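Local coordinates for protein allergen Bos d 2 (Bos taurus, PDB 4WFV) that probably carries pheromones as a secreted lipocalin of cattle dander, where it is also a major allergen, at residues A[16-27]-A[109-120]. Numbering follows the deposited sequence. Where two conformers were deposited one is given.
Sequences WRIIYAAADNKD and RITKMTEGLAKG
Lys119 lays its side chain over one face of the Trp16 indole, a cation-pi contact with NZ 4.0 Å from the centroid of the five-membered ring, while CE forms a CH-pi contact with the six-membered ring. The bend at chi2 (-57°) folds the lysine back onto the ring, although its CB points away. Between the antiparallel strands 17-23 and 110-118, Gly116 O accepts from both Ile19 N (2.8 Å) and Tyr20 N (3.2 Å), a classic beta bulge that shifts the register by one residue. Past Ala23 side chains join in: beside the backbone bond from Asp24 N to Lys112 O, Asp24 OD1 accepts from Lys112 N (2.9 Å), met from above the carboxylate plane, and Asn25 ND2 bonds Thr111 OG1 (2.9 Å) within its amide plane. Arg109 and Asp27 form a bidentate, end-on salt bridge, NH2 donating to OD2 at 2.8 Å and NH1 to OD1, with the two groups nearly coplanar. Ile18, Glu115 and Leu117 share the face turned to strand 38-45; Glu115 OE1 is hydrogen-bonded to the hydroxyls of Tyr39 and, on strand 97-105, Thr100. Ala22 and Thr114 instead lie against helix 125-137. Strands 97-105 and 146-147 flank the pair, which helps close the lipocalin barrel.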
ATOM      1  N   TRP A  16      -4.521  -1.592  -9.816  1.00 12.55           N
ATOM      2  CA  TRP A  16      -4.709  -0.505  -8.867  1.00  9.73           C
ATOM      3  C   TRP A  16      -3.734   0.638  -9.104  1.00 11.32           C
ATOM      4  O   TRP A  16      -2.631   0.432  -9.607  1.00 12.92           O
ATOM      5  CB  TRP A  16      -4.467  -1.024  -7.461  1.00 11.15           C
ATOM      6  CG  TRP A  16      -5.455  -2.048  -6.998  1.00  9.96           C
ATOM      7  CD1 TRP A  16      -5.291  -3.402  -6.990  1.00 10.58           C
ATOM      8  CD2 TRP A  16      -6.748  -1.794  -6.445  1.00  9.39           C
ATOM      9  NE1 TRP A  16      -6.417  -4.012  -6.484  1.00 10.93           N
ATOM     10  CE2 TRP A  16      -7.324  -3.044  -6.134  1.00  9.64           C
ATOM     11  CE3 TRP A  16      -7.483  -0.629  -6.195  1.00  9.38           C
ATOM     12  CZ2 TRP A  16      -8.598  -3.159  -5.580  1.00 11.33           C
ATOM     13  CZ3 TRP A  16      -8.748  -0.746  -5.640  1.00  8.76           C
ATOM     14  CH2 TRP A  16      -9.296  -2.005  -5.344  1.00 10.93           C
ATOM     15  N   ARG A  17      -4.165   1.848  -8.768  1.00  9.55           N
ATOM     16  CA  ARG A  17      -3.270   3.001  -8.667  0.51  9.42           C
ATOM     17  C   ARG A  17      -3.178   3.376  -7.199  1.00  8.86           C
ATOM     18  O   ARG A  17      -4.158   3.261  -6.469  1.00 11.10           O
ATOM     19  CB  ARG A  17      -3.823   4.203  -9.438  0.51  9.48           C
ATOM     20  CG  ARG A  17      -3.933   4.002 -10.939  0.51 12.57           C
ATOM     21  CD  ARG A  17      -4.407   5.265 -11.654  0.51 13.31           C
ATOM     22  NE  ARG A  17      -4.715   4.984 -13.053  0.51 16.08           N
ATOM     23  CZ  ARG A  17      -5.913   4.621 -13.494  0.51 10.44           C
ATOM     24  NH1 ARG A  17      -6.924   4.511 -12.649  0.51 15.05           N
ATOM     25  NH2 ARG A  17      -6.102   4.372 -14.784  0.51 14.36           N
ATOM     26  N   ILE A  18      -2.022   3.846  -6.763  1.00  8.08           N
ATOM     27  CA  ILE A  18      -1.933   4.363  -5.404  1.00  8.20           C
ATOM     28  C   ILE A  18      -2.268   5.836  -5.406  1.00  8.06           C
ATOM     29  O   ILE A  18      -1.725   6.609  -6.197  1.00  9.37           O
ATOM     30  CB  ILE A  18      -0.561   4.092  -4.755  1.00  6.02           C
ATOM     31  CG1 ILE A  18      -0.568   4.508  -3.280  1.00  6.42           C
ATOM     32  CG2 ILE A  18       0.570   4.766  -5.521  1.00  8.48           C
ATOM     33  CD1 ILE A  18       0.521   3.808  -2.477  1.00  8.75           C
ATOM     34  N   ILE A  19      -3.200   6.219  -4.540  1.00  6.18           N
ATOM     35  CA  ILE A  19      -3.584   7.619  -4.420  1.00  7.22           C
ATOM     36  C   ILE A  19      -2.862   8.272  -3.246  1.00  6.54           C
ATOM     37  O   ILE A  19      -2.262   9.352  -3.404  1.00  7.75           O
ATOM     38  CB  ILE A  19      -5.106   7.781  -4.247  1.00  6.50           C
ATOM     39  CG1 ILE A  19      -5.862   6.934  -5.278  1.00  7.14           C
ATOM     40  CG2 ILE A  19      -5.498   9.252  -4.320  1.00  7.30           C
ATOM     41  CD1 ILE A  19      -5.491   7.238  -6.733  1.00  8.19           C
ATOM     42  N   TYR A  20      -2.886   7.607  -2.090  1.00  6.56           N
ATOM     43  CA  TYR A  20      -2.290   8.165  -0.883  1.00  6.67           C
ATOM     44  C   TYR A  20      -1.413   7.153  -0.172  1.00  7.02           C
ATOM     45  O   TYR A  20      -1.591   5.938  -0.282  1.00  7.16           O
ATOM     46  CB  TYR A  20      -3.376   8.581   0.120  1.00  7.60           C
ATOM     47  CG  TYR A  20      -4.285   9.687  -0.354  1.00  8.25           C
ATOM     48  CD1 TYR A  20      -3.840  10.992  -0.430  1.00  8.29           C
ATOM     49  CD2 TYR A  20      -5.612   9.422  -0.690  1.00  8.63           C
ATOM     50  CE1 TYR A  20      -4.684  12.019  -0.866  1.00  9.29           C
ATOM     51  CE2 TYR A  20      -6.456  10.427  -1.138  1.00  9.52           C
ATOM     52  CZ  TYR A  20      -5.993  11.720  -1.206  1.00 11.01           C
ATOM     53  OH  TYR A  20      -6.822  12.724  -1.644  1.00 13.02           O
ATOM     54  N   ALA A  21      -0.482   7.685   0.611  1.00  6.49           N
ATOM     55  CA  ALA A  21       0.211   6.890   1.618  1.00  6.21           C
ATOM     56  C   ALA A  21       0.313   7.744   2.864  1.00  7.19           C
ATOM     57  O   ALA A  21       0.255   8.970   2.785  1.00  8.85           O
ATOM     58  CB  ALA A  21       1.595   6.464   1.147  1.00  7.46           C
ATOM     59  N   ALA A  22       0.466   7.097   4.012  1.00  6.30           N
ATOM     60  CA  ALA A  22       0.627   7.817   5.274  1.00  5.32           C
ATOM     61  C   ALA A  22       1.496   6.967   6.165  1.00  6.33           C
ATOM     62  O   ALA A  22       1.426   5.747   6.111  1.00  7.77           O
ATOM     63  CB  ALA A  22      -0.746   8.072   5.939  1.00  7.17           C
ATOM     64  N   ALA A  23       2.330   7.605   6.987  1.00  6.90           N
ATOM     65  CA  ALA A  23       3.243   6.852   7.846  1.00  6.48           C
ATOM     66  C   ALA A  23       3.587   7.656   9.071  1.00  7.73           C
ATOM     67  O   ALA A  23       3.548   8.881   9.036  1.00  9.57           O
ATOM     68  CB  ALA A  23       4.539   6.501   7.079  1.00  8.28           C
ATOM     69  N   ASP A  24       3.948   6.967  10.152  1.00  8.40           N
ATOM     70  CA  ASP A  24       4.397   7.694  11.330  1.00  9.66           C
ATOM     71  C   ASP A  24       5.804   8.244  11.115  1.00 11.62           C
ATOM     72  O   ASP A  24       6.121   9.328  11.600  1.00 15.33           O
ATOM     73  CB  ASP A  24       4.226   6.887  12.633  1.00  8.50           C
ATOM     74  CG  ASP A  24       4.903   5.518  12.612  1.00 10.20           C
ATOM     75  OD1 ASP A  24       5.571   5.143  11.629  1.00  9.69           O
ATOM     76  OD2 ASP A  24       4.788   4.822  13.643  1.00 15.22           O
ATOM     77  N   ASN A  25       6.631   7.521  10.364  1.00  9.26           N
ATOM     78  CA  ASN A  25       7.935   8.027   9.943  1.00 10.15           C
ATOM     79  C   ASN A  25       7.844   8.554   8.522  1.00  9.46           C
ATOM     80  O   ASN A  25       7.973   7.795   7.560  1.00  9.34           O
ATOM     81  CB  ASN A  25       8.988   6.919  10.025  1.00  9.33           C
ATOM     82  CG  ASN A  25       9.247   6.476  11.445  1.00 11.26           C
ATOM     83  OD1 ASN A  25       9.267   7.295  12.363  1.00 14.38           O
ATOM     84  ND2 ASN A  25       9.441   5.184  11.637  1.00 10.50           N
ATOM     85  N   LYS A  26       7.588   9.851   8.389  1.00 10.48           N
ATOM     86  CA  LYS A  26       7.285  10.424   7.081  1.00 13.14           C
ATOM     87  C   LYS A  26       8.394  10.214   6.061  1.00  9.31           C
ATOM     88  O   LYS A  26       8.119  10.074   4.873  1.00  9.09           O
ATOM     89  CB  LYS A  26       6.933  11.910   7.195  1.00 18.23           C
ATOM     90  CG  LYS A  26       6.542  12.548   5.870  1.00 25.13           C
ATOM     91  CD  LYS A  26       6.004  13.965   6.040  1.00 30.55           C
ATOM     92  CE  LYS A  26       7.097  14.937   6.446  1.00 25.03           C
ATOM     93  NZ  LYS A  26       6.573  16.337   6.491  1.00 27.34           N
ATOM     94  N   ASP A  27       9.643  10.191   6.517  1.00  9.04           N
ATOM     95  CA  ASP A  27      10.774  10.088   5.598  1.00  9.89           C
ATOM     96  C   ASP A  27      10.715   8.829   4.743  1.00  9.58           C
ATOM     97  O   ASP A  27      11.261   8.808   3.651  1.00 10.48           O
ATOM     98  CB  ASP A  27      12.112  10.168   6.345  1.00 11.20           C
ATOM     99  CG  ASP A  27      12.280   9.055   7.342  1.00  9.91           C
ATOM    100  OD1 ASP A  27      11.624   9.104   8.398  1.00 12.95           O
ATOM    101  OD2 ASP A  27      13.060   8.123   7.073  1.00 12.16           O
ATOM    102  N   ARG A 109      14.269   1.286  12.992  1.00  9.81           N
ATOM    103  CA  ARG A 109      12.950   1.802  13.318  1.00  9.62           C
ATOM    104  C   ARG A 109      11.860   0.877  12.822  1.00  8.04           C
ATOM    105  O   ARG A 109      12.022   0.182  11.812  1.00  8.65           O
ATOM    106  CB  ARG A 109      12.746   3.177  12.685  1.00 12.39           C
ATOM    107  CG  ARG A 109      13.550   4.291  13.345  1.00 10.65           C
ATOM    108  CD  ARG A 109      13.283   5.626  12.658  1.00 14.78           C
ATOM    109  NE  ARG A 109      13.758   5.617  11.281  1.00 12.97           N
ATOM    110  CZ  ARG A 109      13.373   6.478  10.344  1.00 12.13           C
ATOM    111  NH1 ARG A 109      12.504   7.434  10.636  1.00 12.23           N
ATOM    112  NH2 ARG A 109      13.868   6.374   9.117  1.00 12.58           N
ATOM    113  N   ILE A 110      10.754   0.871  13.552  1.00  8.79           N
ATOM    114  CA  ILE A 110       9.504   0.307  13.060  1.00  8.67           C
ATOM    115  C   ILE A 110       8.689   1.453  12.490  1.00  9.83           C
ATOM    116  O   ILE A 110       8.514   2.472  13.149  1.00 10.54           O
ATOM    117  CB  ILE A 110       8.699  -0.345  14.178  1.00  8.78           C
ATOM    118  CG1 ILE A 110       9.503  -1.513  14.754  1.00 12.35           C
ATOM    119  CG2 ILE A 110       7.374  -0.869  13.628  1.00 10.61           C
ATOM    120  CD1 ILE A 110       8.974  -2.038  16.067  1.00 14.52           C
ATOM    121  N   THR A 111       8.211   1.287  11.260  1.00  7.98           N
ATOM    122  CA  THR A 111       7.367   2.281  10.618  1.00  8.12           C
ATOM    123  C   THR A 111       5.983   1.695  10.428  1.00  8.42           C
ATOM    124  O   THR A 111       5.825   0.587   9.900  1.00  9.84           O
ATOM    125  CB  THR A 111       7.942   2.685   9.262  1.00  8.13           C
ATOM    126  OG1 THR A 111       9.218   3.299   9.465  1.00  9.02           O
ATOM    127  CG2 THR A 111       7.013   3.684   8.544  1.00  9.01           C
ATOM    128  N   LYS A 112       4.981   2.428  10.891  1.00  8.00           N
ATOM    129  CA  LYS A 112       3.590   2.058  10.683  1.00  7.58           C
ATOM    130  C   LYS A 112       3.041   2.924   9.567  1.00  8.41           C
ATOM    131  O   LYS A 112       3.139   4.143   9.622  1.00  8.20           O
ATOM    132  CB  LYS A 112       2.810   2.294  11.970  1.00  9.60           C
ATOM    133  CG  LYS A 112       3.286   1.420  13.132  1.00 10.93           C
ATOM    134  CD  LYS A 112       2.963   2.050  14.484  1.00 14.63           C
ATOM    135  CE  LYS A 112       1.491   2.379  14.640  1.00 21.83           C
ATOM    136  NZ  LYS A 112       0.656   1.158  14.773  1.00 21.02           N
ATOM    137  N   MET A 113       2.490   2.297   8.534  1.00  6.32           N
ATOM    138  CA  MET A 113       2.017   3.067   7.387  1.00  7.27           C
ATOM    139  C   MET A 113       0.786   2.444   6.744  1.00  8.17           C
ATOM    140  O   MET A 113       0.445   1.284   6.970  1.00  7.95           O
ATOM    141  CB  MET A 113       3.134   3.249   6.352  1.00 12.86           C
ATOM    142  CG  MET A 113       3.552   1.982   5.670  1.00 11.78           C
ATOM    143  SD  MET A 113       4.749   2.292   4.352  1.00 13.54           S
ATOM    144  CE  MET A 113       3.739   2.934   3.027  1.00 13.58           C
ATOM    145  N   THR A 114       0.099   3.258   5.961  1.00  5.61           N
ATOM    146  CA  THR A 114      -0.988   2.740   5.144  1.00  6.60           C
ATOM    147  C   THR A 114      -0.834   3.216   3.724  1.00  6.85           C
ATOM    148  O   THR A 114      -0.123   4.193   3.453  1.00  6.87           O
ATOM    149  CB  THR A 114      -2.367   3.220   5.633  1.00  6.84           C
ATOM    150  OG1 THR A 114      -2.404   4.652   5.589  1.00  7.58           O
ATOM    151  CG2 THR A 114      -2.673   2.700   7.057  1.00  9.08           C
ATOM    152  N   GLU A 115      -1.510   2.509   2.823  1.00  6.77           N
ATOM    153  CA  GLU A 115      -1.592   2.901   1.425  1.00  7.23           C
ATOM    154  C   GLU A 115      -3.047   2.877   1.000  1.00  7.03           C
ATOM    155  O   GLU A 115      -3.796   1.933   1.330  1.00  7.76           O
ATOM    156  CB  GLU A 115      -0.786   1.938   0.552  1.00  7.86           C
ATOM    157  CG  GLU A 115       0.696   1.954   0.907  1.00  8.85           C
ATOM    158  CD  GLU A 115       1.459   0.784   0.336  1.00 10.18           C
ATOM    159  OE1 GLU A 115       0.951  -0.347   0.389  1.00 10.21           O
ATOM    160  OE2 GLU A 115       2.577   1.010  -0.172  1.00 10.69           O
ATOM    161  N   GLY A 116      -3.465   3.918   0.291  1.00  6.63           N
ATOM    162  CA  GLY A 116      -4.828   4.017  -0.214  1.00  5.66           C
ATOM    163  C   GLY A 116      -4.814   3.912  -1.722  1.00  6.06           C
ATOM    164  O   GLY A 116      -4.298   4.802  -2.403  1.00  6.60           O
ATOM    165  N   LEU A 117      -5.375   2.824  -2.238  1.00  7.39           N
ATOM    166  CA  LEU A 117      -5.344   2.519  -3.659  1.00  6.88           C
ATOM    167  C   LEU A 117      -6.745   2.704  -4.234  1.00  7.09           C
ATOM    168  O   LEU A 117      -7.734   2.524  -3.523  1.00  6.52           O
ATOM    169  CB  LEU A 117      -4.900   1.074  -3.884  1.00  8.51           C
ATOM    170  CG  LEU A 117      -3.713   0.497  -3.121  1.00 10.05           C
ATOM    171  CD1 LEU A 117      -3.417  -0.925  -3.610  1.00 12.36           C
ATOM    172  CD2 LEU A 117      -2.494   1.350  -3.313  1.00 11.86           C
ATOM    173  N   ALA A 118      -6.821   3.057  -5.511  1.00  8.19           N
ATOM    174  CA  ALA A 118      -8.106   3.216  -6.193  1.00  7.36           C
ATOM    175  C   ALA A 118      -8.074   2.651  -7.598  1.00 10.28           C
ATOM    176  O   ALA A 118      -7.015   2.534  -8.212  1.00  9.95           O
ATOM    177  CB  ALA A 118      -8.500   4.672  -6.260  1.00  8.46           C
ATOM    178  N   LYS A 119      -9.258   2.343  -8.116  1.00 11.50           N
ATOM    179  CA  LYS A 119      -9.414   2.011  -9.532  1.00 13.40           C
ATOM    180  C   LYS A 119      -9.359   3.259 -10.410  1.00 20.20           C
ATOM    181  O   LYS A 119      -9.067   3.178 -11.605  1.00 25.52           O
ATOM    182  CB  LYS A 119     -10.746   1.301  -9.763  1.00 18.16           C
ATOM    183  CG  LYS A 119     -10.843  -0.022  -9.075  1.00 19.76           C
ATOM    184  CD  LYS A 119      -9.713  -0.919  -9.521  1.00 21.04           C
ATOM    185  CE  LYS A 119     -10.023  -2.337  -9.162  1.00 17.75           C
ATOM    186  NZ  LYS A 119      -8.950  -3.274  -9.566  1.00 23.00           N
ATOM    187  N   GLY A 120      -9.664   4.408  -9.821  1.00 19.77           N
ATOM    188  CA  GLY A 120      -9.583   5.672 -10.526  1.00 16.81           C
ATOM    189  C   GLY A 120      -8.308   6.418 -10.186  1.00 10.81           C
ATOM    190  O   GLY A 120      -7.247   5.827 -10.038  1.00 14.26           O
TER
HETATM  191  O   HOH W   1       6.329   3.011  14.572  1.00 18.78           O
HETATM  192  O   HOH W   2      12.035   8.733  13.167  1.00 23.06           O